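Local coordinates for Tll0287 protein (Thermosynechococcus elongatus, PDB 5B82) that carries a covalently bound heme c in a PAS-like domain and probably serves a redox or sensory role in this photosynthetic cyanobacterium, at residues Asp105-Ala108 against Leu109-Asp113; Asn95-His98 against Ala99-Ala103; Thr179-Gln182 against Ile183-Ala186; Gln123-Glu127 against Gly128-Phe132. One frame throughout, in Å; residues are numbered along the deposited sequence.

Interaction 1: Asp105-Ala108 against Leu109-Asp113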
loop_
_atom_site.group_PDB
_atom_site.type_symbol
_atom_site.label_atom_id
_atom_site.label_comp_id
_atom_site.label_asym_id
_atom_site.label_seq_id
_atom_site.Cartn_x
_atom_site.Cartn_y
_atom_site.Cartn_z
ATOM N N ASP A 105 -12.298 6.108 1.162
ATOM C CA ASP A 105 -11.101 5.451 1.684
ATOM C C ASP A 105 -11.458 4.656 2.945
ATOM O O ASP A 105 -11.111 3.465 3.083
ATOM C CB ASP A 105 -9.997 6.470 1.998
ATOM C CG ASP A 105 -9.332 7.034 0.744
ATOM O OD1 ASP A 105 -9.309 6.343 -0.297
ATOM O OD2 ASP A 105 -8.805 8.164 0.811
ATOM N N VAL A 106 -12.174 5.319 3.849
ATOM C CA VAL A 106 -12.518 4.735 5.136
ATOM C C VAL A 106 -13.456 3.559 4.940
ATOM O O VAL A 106 -13.313 2.519 5.595
ATOM C CB VAL A 106 -13.145 5.769 6.098
ATOM C CG1 VAL A 106 -13.561 5.103 7.394
ATOM C CG2 VAL A 106 -12.163 6.889 6.384
ATOM N N GLN A 107 -14.406 3.721 4.028
ATOM C CA GLN A 107 -15.350 2.666 3.683
ATOM C C GLN A 107 -14.625 1.423 3.166
ATOM O O GLN A 107 -14.971 0.289 3.521
ATOM C CB GLN A 107 -16.336 3.160 2.619
ATOM C CG GLN A 107 -17.311 2.089 2.136
ATOM C CD GLN A 107 -17.973 2.436 0.805
ATOM O OE1 GLN A 107 -18.269 1.550 -0.001
ATOM N NE2 GLN A 107 -18.209 3.724 0.574
ATOM N N ALA A 108 -13.620 1.641 2.320
ATOM C CA ALA A 108 -12.923 0.535 1.679
ATOM C C ALA A 108 -12.089 -0.214 2.710
ATOM O O ALA A 108 -12.142 -1.445 2.785
ATOM C CB ALA A 108 -12.048 1.032 0.533
ATOM N N LEU A 109 -11.335 0.548 3.501
ATOM C CA LEU A 109 -10.555 -0.036 4.587
ATOM C C LEU A 109 -11.452 -0.821 5.523
ATOM O O LEU A 109 -11.111 -1.931 5.914
ATOM C CB LEU A 109 -9.773 1.028 5.357
ATOM C CG LEU A 109 -8.604 1.632 4.578
ATOM C CD1 LEU A 109 -7.993 2.808 5.328
ATOM C CD2 LEU A 109 -7.543 0.571 4.319
ATOM N N ASN A 110 -12.607 -0.260 5.860
ATOM C CA ASN A 110 -13.604 -0.985 6.634
ATOM C C ASN A 110 -14.039 -2.301 5.985
ATOM O O ASN A 110 -14.174 -3.308 6.680
ATOM C CB ASN A 110 -14.829 -0.115 6.925
ATOM C CG ASN A 110 -14.705 0.649 8.226
ATOM O OD1 ASN A 110 -14.281 0.099 9.241
ATOM N ND2 ASN A 110 -15.075 1.927 8.204
ATOM N N GLN A 111 -14.276 -2.294 4.672
ATOM C CA GLN A 111 -14.681 -3.515 3.975
ATOM C C GLN A 111 -13.599 -4.582 4.125
ATOM O O GLN A 111 -13.891 -5.729 4.457
ATOM C CB GLN A 111 -14.984 -3.250 2.498
ATOM C CG GLN A 111 -16.439 -2.841 2.220
ATOM C CD GLN A 111 -16.711 -2.501 0.756
ATOM O OE1 GLN A 111 -16.959 -1.343 0.414
ATOM N NE2 GLN A 111 -16.684 -3.512 -0.109
ATOM N N PHE A 112 -12.353 -4.192 3.885
ATOM C CA PHE A 112 -11.246 -5.132 4.070
ATOM C C PHE A 112 -11.178 -5.649 5.511
ATOM O O PHE A 112 -11.062 -6.861 5.759
ATOM C CB PHE A 112 -9.928 -4.487 3.626
ATOM C CG PHE A 112 -9.838 -4.276 2.132
ATOM C CD1 PHE A 112 -10.174 -5.305 1.258
ATOM C CD2 PHE A 112 -9.456 -3.050 1.605
ATOM C CE1 PHE A 112 -10.100 -5.132 -0.116
ATOM C CE2 PHE A 112 -9.378 -2.855 0.222
ATOM C CZ PHE A 112 -9.706 -3.891 -0.640
ATOM N N ASP A 113 -11.295 -4.736 6.466
ATOM C CA ASP A 113 -11.197 -5.090 7.878
ATOM C C ASP A 113 -12.290 -6.054 8.310
ATOM O O ASP A 113 -12.065 -6.905 9.165
ATOM C CB ASP A 113 -11.229 -3.831 8.753
ATOM C CG ASP A 113 -10.940 -4.124 10.212
ATOM O OD1 ASP A 113 -9.767 -4.419 10.544
ATOM O OD2 ASP A 113 -11.881 -4.041 11.026
#
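Asp105-Ala108 and Leu109-Asp113 meet as successive turns of one alpha helix, 103-114. The helix lies on one face of the antiparallel sheet of the PAS-like fold. Four backbone bonds join the two turns, each from a residue to the one four places earlier. Leu109 N donates to Asp105 O at 3.0 Å, and the bond is almost straight at 176°. Asn110 N reaches Val106 O at 2.9 Å. Gln111 N gives a more bent bond to Gln107 O, at 149°. Phe112 N closes the series on Ala108 O at 3.0 Å.

The side chains add local packing. Val106 and Asn110 run side by side on the exposed flank. Val106 CG1 is anti to the backbone N (chi1 177°) and lies 3.6 Å from Asn110 ND2. The chains of Gln107 and Gln111 also lie side by side. Leu109 CG rests 3.4 Å from Asp105 O. The ring of Phe112 meets Ala108 O obliquely, with CD2 at 3.3 Å.

Another flank is turned to the sheet. Asp105, Ala108, Leu109 and Phe112 all touch Met175 of strand 172-181, and Ala108 and Phe112 also touch Phe132. The carboxylate of Asp105 is held by Arg101 N and by a salt bridge to Arg87. Four backbone N-H groups of this part are met by carbonyls one turn back, and Phe112 O turns to Arg134. With these polar groups paired, Ala108, Leu109 and Phe112 can pack on the sheet, while Val106 and Asn110 stay exposed.

Interaction 2: Asn95-His98 against Ala99-Ala103. With HEC (heme c), chain B.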
loop_
_atom_site.group_PDB
_atom_site.type_symbol
_atom_site.label_atom_id
_atom_site.label_comp_id
_atom_site.label_asym_id
_atom_site.label_seq_id
_atom_site.Cartn_x
_atom_site.Cartn_y
_atom_site.Cartn_z
ATOM N N ASN A 95 4.230 7.451 5.469
ATOM C CA ASN A 95 4.261 8.640 4.638
ATOM C C ASN A 95 2.909 9.355 4.735
ATOM O O ASN A 95 1.866 8.759 4.450
ATOM C CB ASN A 95 4.579 8.235 3.197
ATOM C CG ASN A 95 4.723 9.418 2.259
ATOM O OD1 ASN A 95 4.040 10.435 2.394
ATOM N ND2 ASN A 95 5.615 9.280 1.284
ATOM N N PRO A 96 2.919 10.640 5.132
ATOM C CA PRO A 96 1.652 11.359 5.304
ATOM C C PRO A 96 0.814 11.449 4.026
ATOM O O PRO A 96 -0.378 11.733 4.110
ATOM C CB PRO A 96 2.097 12.751 5.769
ATOM C CG PRO A 96 3.512 12.868 5.335
ATOM C CD PRO A 96 4.079 11.489 5.441
ATOM N N ASN A 97 1.412 11.189 2.867
ATOM C CA ASN A 97 0.656 11.199 1.616
ATOM C C ASN A 97 -0.264 9.986 1.485
ATOM O O ASN A 97 -1.072 9.899 0.557
ATOM C CB ASN A 97 1.603 11.263 0.414
ATOM C CG ASN A 97 0.866 11.480 -0.899
ATOM O OD1 ASN A 97 0.045 12.394 -1.021
ATOM N ND2 ASN A 97 1.141 10.628 -1.885
ATOM N N HIS A 98 -0.142 9.056 2.426
ATOM C CA HIS A 98 -0.867 7.808 2.368
ATOM C C HIS A 98 -2.000 7.727 3.393
ATOM O O HIS A 98 -2.515 6.648 3.666
ATOM C CB HIS A 98 0.122 6.643 2.543
ATOM C CG HIS A 98 1.170 6.591 1.473
ATOM N ND1 HIS A 98 2.399 5.992 1.655
ATOM C CD2 HIS A 98 1.171 7.072 0.205
ATOM C CE1 HIS A 98 3.110 6.103 0.546
ATOM N NE2 HIS A 98 2.389 6.755 -0.349
ATOM N N ALA A 99 -2.395 8.866 3.953
ATOM C CA ALA A 99 -3.495 8.880 4.915
ATOM C C ALA A 99 -4.829 8.677 4.206
ATOM O O ALA A 99 -4.957 8.962 3.016
ATOM C CB ALA A 99 -3.512 10.195 5.703
ATOM N N PRO A 100 -5.830 8.168 4.929
ATOM C CA PRO A 100 -7.166 8.169 4.331
ATOM C C PRO A 100 -7.600 9.622 4.132
ATOM O O PRO A 100 -7.282 10.461 4.974
ATOM C CB PRO A 100 -8.020 7.482 5.396
ATOM C CG PRO A 100 -7.031 6.618 6.168
ATOM C CD PRO A 100 -5.797 7.467 6.223
ATOM N N ARG A 101 -8.285 9.918 3.032
ATOM C CA ARG A 101 -8.679 11.296 2.736
ATOM C C ARG A 101 -10.178 11.471 2.601
ATOM O O ARG A 101 -10.712 12.548 2.875
ATOM C CB ARG A 101 -8.017 11.768 1.447
ATOM C CG ARG A 101 -6.525 11.929 1.560
ATOM C CD ARG A 101 -5.913 12.280 0.223
ATOM N NE ARG A 101 -4.476 12.468 0.351
ATOM C CZ ARG A 101 -3.626 12.409 -0.665
ATOM N NH1 ARG A 101 -4.074 12.158 -1.887
ATOM N NH2 ARG A 101 -2.331 12.594 -0.454
ATOM N N THR A 102 -10.855 10.419 2.162
ATOM C CA THR A 102 -12.279 10.500 1.865
ATOM C C THR A 102 -13.077 9.435 2.596
ATOM O O THR A 102 -12.508 8.475 3.124
ATOM C CB THR A 102 -12.546 10.316 0.365
ATOM O OG1 THR A 102 -12.006 9.062 -0.057
ATOM C CG2 THR A 102 -11.908 11.436 -0.447
ATOM N N ALA A 103 -14.397 9.616 2.616
ATOM C CA ALA A 103 -15.319 8.626 3.162
ATOM C C ALA A 103 -15.167 7.304 2.432
ATOM O O ALA A 103 -15.348 6.237 3.018
ATOM C CB ALA A 103 -16.753 9.119 3.066
HETATM FE FE HEC B . 6.723 -0.753 4.225
HETATM C CHA HEC B . 5.500 2.359 3.635
HETATM C CHB HEC B . 3.545 -2.061 3.589
HETATM C CHC HEC B . 7.908 -3.912 4.551
HETATM C CHD HEC B . 9.742 0.527 5.246
HETATM N NA HEC B . 4.850 0.008 3.769
HETATM C C1A HEC B . 4.618 1.328 3.440
HETATM C C2A HEC B . 3.286 1.436 2.877
HETATM C C3A HEC B . 2.760 0.205 2.868
HETATM C C4A HEC B . 3.722 -0.709 3.430
HETATM C CMA HEC B . 1.367 -0.213 2.368
HETATM C CAA HEC B . 2.611 2.732 2.361
HETATM C CBA HEC B . 1.631 3.317 3.377
HETATM C CGA HEC B . 2.371 4.114 4.416
HETATM O O1A HEC B . 2.335 3.727 5.611
HETATM O O2A HEC B . 3.032 5.122 4.056
HETATM N NB HEC B . 5.867 -2.613 4.111
HETATM C C1B HEC B . 4.570 -2.950 3.786
HETATM C C2B HEC B . 4.474 -4.392 3.688
HETATM C C3B HEC B . 5.676 -4.900 3.962
HETATM C C4B HEC B . 6.578 -3.797 4.222
HETATM C CMB HEC B . 3.181 -5.188 3.376
HETATM C CAB HEC B . 6.061 -6.399 3.982
HETATM C CBB HEC B . 5.964 -7.011 2.561
HETATM N NC HEC B . 8.486 -1.538 4.827
HETATM C C1C HEC B . 8.783 -2.883 4.832
HETATM C C2C HEC B . 10.209 -3.022 5.040
HETATM C C3C HEC B . 10.697 -1.813 5.368
HETATM C C4C HEC B . 9.635 -0.847 5.152
HETATM C CMC HEC B . 10.886 -4.387 5.309
HETATM C CAC HEC B . 12.147 -1.462 5.797
HETATM C CBC HEC B . 13.247 -1.854 4.782
HETATM N ND HEC B . 7.486 1.129 4.478
HETATM C C1D HEC B . 8.812 1.425 4.776
HETATM C C2D HEC B . 9.049 2.832 4.515
HETATM C C3D HEC B . 7.717 3.383 4.025
HETATM C C4D HEC B . 6.810 2.267 4.034
HETATM C CMD HEC B . 10.364 3.619 4.695
HETATM C CAD HEC B . 7.391 4.824 3.578
HETATM C CBD HEC B . 7.702 4.850 2.086
HETATM C CGD HEC B . 7.252 6.145 1.446
HETATM O O1D HEC B . 7.785 7.219 1.805
HETATM O O2D HEC B . 6.363 6.088 0.570
#
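Heme propionate oxygen O2A is gripped by two donors of the 95-98 turn. His98 ND1 donates to O2A at 2.6 Å, and Asn95 N donates to the same O2A at 3.0 Å. The propionate oxygen sits at the edge of the imidazole, in its plane. His98 CG lies beside its backbone N (chi1 -61°), which brings ND1 round to the heme. Asn95 CG lies over one face of the ring, offset toward its rim.

The Asn95 side chain serves both the heme and the backbone. Its ND2 donates to O1D of the other propionate at 3.0 Å, with a weak bond to O2D. Its OD1 accepts from Asn97 N at 2.8 Å, which makes an Asx turn. One asparagine therefore shapes the turn and binds both propionates, its backbone N taking one and its ND2 the other. Arg94 N, Tyr159 OH and Arg173 NH2 also hydrogen-bond the heme.

On the far side of the turn, the extended Arg101 chain reaches back to Asn97. Asn97 OD1 lies at the edge of the guanidinium, and its very short 2.5 Å approach to Arg101 NH2 is doubtful. Arg87 of strand 85-89 accompanies this loop, bonding Asn97 O and Ala99 O. The loop leads from strand 85-89 into helix 103-114, where Thr102 OG1 caps Asp105 N and Pro100 packs on Asp105 and Leu109.

Interaction 3: Thr179-Gln182 against Ile183-Ala186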
loop_
_atom_site.group_PDB
_atom_site.type_symbol
_atom_site.label_atom_id
_atom_site.label_comp_id
_atom_site.label_asym_id
_atom_site.label_seq_id
_atom_site.Cartn_x
_atom_site.Cartn_y
_atom_site.Cartn_z
ATOM N N THR A 179 -8.047 5.148 -9.168
ATOM C CA THR A 179 -9.232 5.739 -9.766
ATOM C C THR A 179 -9.046 5.943 -11.266
ATOM O O THR A 179 -8.059 6.536 -11.707
ATOM C CB THR A 179 -9.588 7.092 -9.124
ATOM O OG1 THR A 179 -9.992 6.884 -7.767
ATOM C CG2 THR A 179 -10.744 7.766 -9.878
ATOM N N ILE A 180 -9.995 5.434 -12.048
ATOM C CA ILE A 180 -10.100 5.808 -13.450
ATOM C C ILE A 180 -11.153 6.913 -13.540
ATOM O O ILE A 180 -12.351 6.644 -13.471
ATOM C CB ILE A 180 -10.518 4.634 -14.345
ATOM C CG1 ILE A 180 -9.664 3.390 -14.064
ATOM C CG2 ILE A 180 -10.427 5.050 -15.822
ATOM C CD1 ILE A 180 -10.126 2.169 -14.833
ATOM N N PRO A 181 -10.705 8.162 -13.674
ATOM C CA PRO A 181 -11.612 9.315 -13.589
ATOM C C PRO A 181 -12.748 9.269 -14.612
ATOM O O PRO A 181 -12.560 8.754 -15.706
ATOM C CB PRO A 181 -10.697 10.511 -13.863
ATOM C CG PRO A 181 -9.527 9.950 -14.567
ATOM C CD PRO A 181 -9.331 8.562 -14.016
ATOM N N GLN A 182 -13.913 9.782 -14.231
ATOM C CA GLN A 182 -15.065 9.889 -15.119
ATOM C C GLN A 182 -14.745 10.741 -16.357
ATOM O O GLN A 182 -15.075 10.364 -17.478
ATOM C CB GLN A 182 -16.246 10.500 -14.354
ATOM C CG GLN A 182 -17.542 10.594 -15.132
ATOM C CD GLN A 182 -18.468 9.398 -14.909
ATOM O OE1 GLN A 182 -18.730 8.628 -15.831
ATOM N NE2 GLN A 182 -18.991 9.262 -13.690
ATOM N N ILE A 183 -14.110 11.893 -16.148
ATOM C CA ILE A 183 -13.659 12.737 -17.252
ATOM C C ILE A 183 -12.166 12.572 -17.542
ATOM O O ILE A 183 -11.336 12.819 -16.667
ATOM C CB ILE A 183 -13.928 14.239 -16.973
ATOM C CG1 ILE A 183 -15.382 14.458 -16.559
ATOM C CG2 ILE A 183 -13.585 15.068 -18.194
ATOM C CD1 ILE A 183 -16.380 13.877 -17.528
ATOM N N GLN A 184 -11.836 12.143 -18.760
ATOM C CA GLN A 184 -10.447 12.003 -19.206
ATOM C C GLN A 184 -9.975 13.295 -19.846
ATOM O O GLN A 184 -10.695 14.292 -19.848
ATOM C CB GLN A 184 -10.318 10.883 -20.244
ATOM C CG GLN A 184 -9.946 9.531 -19.684
ATOM C CD GLN A 184 -11.049 8.935 -18.843
ATOM O OE1 GLN A 184 -12.232 9.017 -19.196
ATOM N NE2 GLN A 184 -10.672 8.332 -17.715
ATOM N N GLN A 185 -8.775 13.272 -20.418
ATOM C CA GLN A 185 -8.266 14.442 -21.134
ATOM C C GLN A 185 -8.273 14.239 -22.650
ATOM O O GLN A 185 -8.366 15.202 -23.411
ATOM C CB GLN A 185 -6.868 14.826 -20.640
ATOM C CG GLN A 185 -6.409 16.200 -21.115
ATOM C CD GLN A 185 -5.196 16.710 -20.361
ATOM O OE1 GLN A 185 -4.769 16.112 -19.372
ATOM N NE2 GLN A 185 -4.637 17.825 -20.823
ATOM N N ALA A 186 -8.184 12.985 -23.082
ATOM C CA ALA A 186 -8.227 12.661 -24.507
ATOM C C ALA A 186 -8.988 11.362 -24.758
ATOM O O ALA A 186 -9.662 10.845 -23.868
ATOM C CB ALA A 186 -6.817 12.577 -25.082
#
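Gln184 folds back on Pro181, and this is the close part of the contact. Gln184 NE2 donates to Pro181 O at 2.8 Å. The bond is bent, with an N-H...acceptor angle of 131°, and the acceptor lies out of the amide plane of Gln184. The same nitrogen lies against two neighbouring side chains. Pro181 CG is 3.7 Å from Gln184 NE2, and Ile180 CG2 is 3.8 Å from it. The side chains of Pro181 and Gln184 cross at about a right angle. A bend at chi2 of Gln184 (68°) turns its amide back toward the proline. Pro181 CB also lies 3.7 Å from Ile183 O.

The closed part sits at the end of strand 172-181, an inner strand of the antiparallel sheet of the PAS-like fold. Here the chain leaves the sheet and enters the C-terminal tail. Ile180 is still part of the fold. It is buried, pairs through its backbone with Val129, and packs on Glu30, Leu31 and Val34 of helix 28-49.

Apart from Gln184, the residues after Pro181 pack loosely. Gln182 still reaches the neighbouring hairpin turn: its NE2 bonds Lys126 O, and its backbone bonds Glu127. Ile183 is exposed, and its CD1 meets little more than the preceding peptide, at 3.7 Å from Gln182 C. Gln185 and Ala186 make no contact with residues 179-182 and are poorly ordered. Residues 182-186 all touch crystal neighbours, so the path of this tail may owe something to lattice packing.

Interaction 4: Gln123-Glu127 against Gly128-Phe132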
loop_
_atom_site.group_PDB
_atom_site.type_symbol
_atom_site.label_atom_id
_atom_site.label_comp_id
_atom_site.label_asym_id
_atom_site.label_seq_id
_atom_site.Cartn_x
_atom_site.Cartn_y
_atom_site.Cartn_z
ATOM N N GLN A 123 -15.592 -0.246 -7.408
ATOM C CA GLN A 123 -16.812 0.482 -7.098
ATOM C C GLN A 123 -16.924 1.628 -8.082
ATOM O O GLN A 123 -15.909 2.196 -8.463
ATOM C CB GLN A 123 -16.683 1.022 -5.677
ATOM C CG GLN A 123 -17.700 2.035 -5.254
ATOM C CD GLN A 123 -17.880 2.048 -3.751
ATOM O OE1 GLN A 123 -17.658 1.034 -3.080
ATOM N NE2 GLN A 123 -18.287 3.193 -3.210
ATOM N N THR A 124 -18.141 1.970 -8.502
ATOM C CA THR A 124 -18.318 3.082 -9.420
ATOM C C THR A 124 -19.155 4.178 -8.790
ATOM O O THR A 124 -20.143 3.908 -8.091
ATOM C CB THR A 124 -18.989 2.656 -10.744
ATOM O OG1 THR A 124 -20.126 1.832 -10.465
ATOM C CG2 THR A 124 -18.017 1.889 -11.611
ATOM N N ASP A 125 -18.764 5.423 -9.045
ATOM C CA ASP A 125 -19.569 6.550 -8.610
ATOM C C ASP A 125 -19.344 7.757 -9.519
ATOM O O ASP A 125 -18.698 7.639 -10.559
ATOM C CB ASP A 125 -19.312 6.897 -7.131
ATOM C CG ASP A 125 -17.857 7.214 -6.834
ATOM O OD1 ASP A 125 -17.160 7.805 -7.691
ATOM O OD2 ASP A 125 -17.401 6.874 -5.721
ATOM N N LYS A 126 -19.844 8.910 -9.105
ATOM C CA LYS A 126 -19.710 10.118 -9.926
ATOM C C LYS A 126 -18.252 10.402 -10.297
ATOM O O LYS A 126 -17.973 10.948 -11.357
ATOM C CB LYS A 126 -20.325 11.316 -9.204
ATOM C CG LYS A 126 -19.768 11.532 -7.808
ATOM C CD LYS A 126 -20.685 12.418 -6.982
ATOM C CE LYS A 126 -20.246 13.862 -7.042
ATOM N NZ LYS A 126 -18.965 14.085 -6.317
ATOM N N GLU A 127 -17.314 10.004 -9.436
ATOM C CA GLU A 127 -15.918 10.353 -9.668
ATOM C C GLU A 127 -15.278 9.430 -10.700
ATOM O O GLU A 127 -14.303 9.801 -11.357
ATOM C CB GLU A 127 -15.124 10.355 -8.358
ATOM C CG GLU A 127 -15.813 11.128 -7.227
ATOM C CD GLU A 127 -15.943 12.612 -7.506
ATOM O OE1 GLU A 127 -15.151 13.144 -8.314
ATOM O OE2 GLU A 127 -16.840 13.249 -6.913
ATOM N N GLY A 128 -15.848 8.236 -10.862
ATOM C CA GLY A 128 -15.375 7.312 -11.873
ATOM C C GLY A 128 -15.363 5.879 -11.343
ATOM O O GLY A 128 -16.232 5.498 -10.558
ATOM N N VAL A 129 -14.388 5.103 -11.804
ATOM C CA VAL A 129 -14.192 3.714 -11.360
ATOM C C VAL A 129 -13.031 3.641 -10.364
ATOM O O VAL A 129 -11.951 4.171 -10.620
ATOM C CB VAL A 129 -13.897 2.792 -12.552
ATOM C CG1 VAL A 129 -13.898 1.368 -12.113
ATOM C CG2 VAL A 129 -14.929 2.973 -13.635
ATOM N N HIS A 130 -13.256 2.984 -9.226
ATOM C CA HIS A 130 -12.266 2.935 -8.160
ATOM C C HIS A 130 -11.977 1.473 -7.833
ATOM O O HIS A 130 -12.898 0.720 -7.554
ATOM C CB HIS A 130 -12.794 3.601 -6.888
ATOM C CG HIS A 130 -13.388 4.960 -7.103
ATOM N ND1 HIS A 130 -12.660 6.121 -6.966
ATOM C CD2 HIS A 130 -14.646 5.340 -7.414
ATOM C CE1 HIS A 130 -13.446 7.160 -7.188
ATOM N NE2 HIS A 130 -14.658 6.714 -7.458
ATOM N N TYR A 131 -10.706 1.092 -7.849
ATOM C CA TYR A 131 -10.318 -0.261 -7.496
ATOM C C TYR A 131 -9.468 -0.201 -6.246
ATOM O O TYR A 131 -8.580 0.655 -6.135
ATOM C CB TYR A 131 -9.519 -0.888 -8.643
ATOM C CG TYR A 131 -8.935 -2.278 -8.370
ATOM C CD1 TYR A 131 -9.748 -3.408 -8.339
ATOM C CD2 TYR A 131 -7.566 -2.461 -8.199
ATOM C CE1 TYR A 131 -9.216 -4.682 -8.125
ATOM C CE2 TYR A 131 -7.021 -3.747 -7.983
ATOM C CZ TYR A 131 -7.856 -4.842 -7.953
ATOM O OH TYR A 131 -7.324 -6.111 -7.746
ATOM N N PHE A 132 -9.757 -1.100 -5.304
ATOM C CA PHE A 132 -9.026 -1.179 -4.054
ATOM C C PHE A 132 -8.528 -2.606 -3.888
ATOM O O PHE A 132 -9.245 -3.546 -4.179
ATOM C CB PHE A 132 -9.925 -0.829 -2.875
ATOM C CG PHE A 132 -10.549 0.551 -2.981
ATOM C CD1 PHE A 132 -9.883 1.660 -2.497
ATOM C CD2 PHE A 132 -11.793 0.716 -3.565
ATOM C CE1 PHE A 132 -10.450 2.948 -2.604
ATOM C CE2 PHE A 132 -12.375 1.995 -3.669
ATOM C CZ PHE A 132 -11.699 3.101 -3.188
#
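Asp125 and His130 face each other across the beta hairpin of strands 120-125 and 128-136. His130 NE2 donates to Asp125 OD1 at 2.7 Å. It comes on the syn side, tilted from the carboxylate plane, and the oxygen lies close to the plane of the imidazole. The carboxylate and ring planes are 62° apart. Asp125 OD1 takes a second bond from Glu127 N at 2.8 Å, which reaches it from the opposite face. This second bond makes an Asx turn.

Asp125 CG sits between its backbone N and carbonyl carbon (chi1 58°), which carries the carboxylate over the turn toward His130. Glu127 CB touches the ring edge. At the other nitrogen of the ring, His130 ND1 bonds Thr179 OG1 of strand 172-181, so both ring nitrogens are engaged.

The backbone sets the frame. Gln123 and His130 exchange two bonds as a hydrogen-bonded pair, Gln123 N to His130 O and His130 N to Gln123 O, each 2.9 Å. Asp125 and Gly128 form another such pair and close a type I turn. Gly128 has a backbone shape that suits glycine. On the other face of the hairpin, Thr124 CG2 touches Val129 CG2 at 3.8 Å.

Along the chain the order is interaction 2, interaction 1, interaction 4, interaction 3. Interaction 2 leads straight into helix 103-114, which holds interaction 1, and the two touch; their centres are 13 Å apart. That helix rests on the sheet and touches interaction 4, with centres 14 Å apart. Interactions 3 and 4 reach neighbouring strands 172-181 and 128-136, with centres 11 Å apart, and probable hydrogen bonds join them. Interactions 2 and 3 do not touch. Interaction 2 binds the heme propionates. Interactions 1 and 4 and the first part of interaction 3 belong to the PAS-like sheet and its helix, while residues 183-186 leave it.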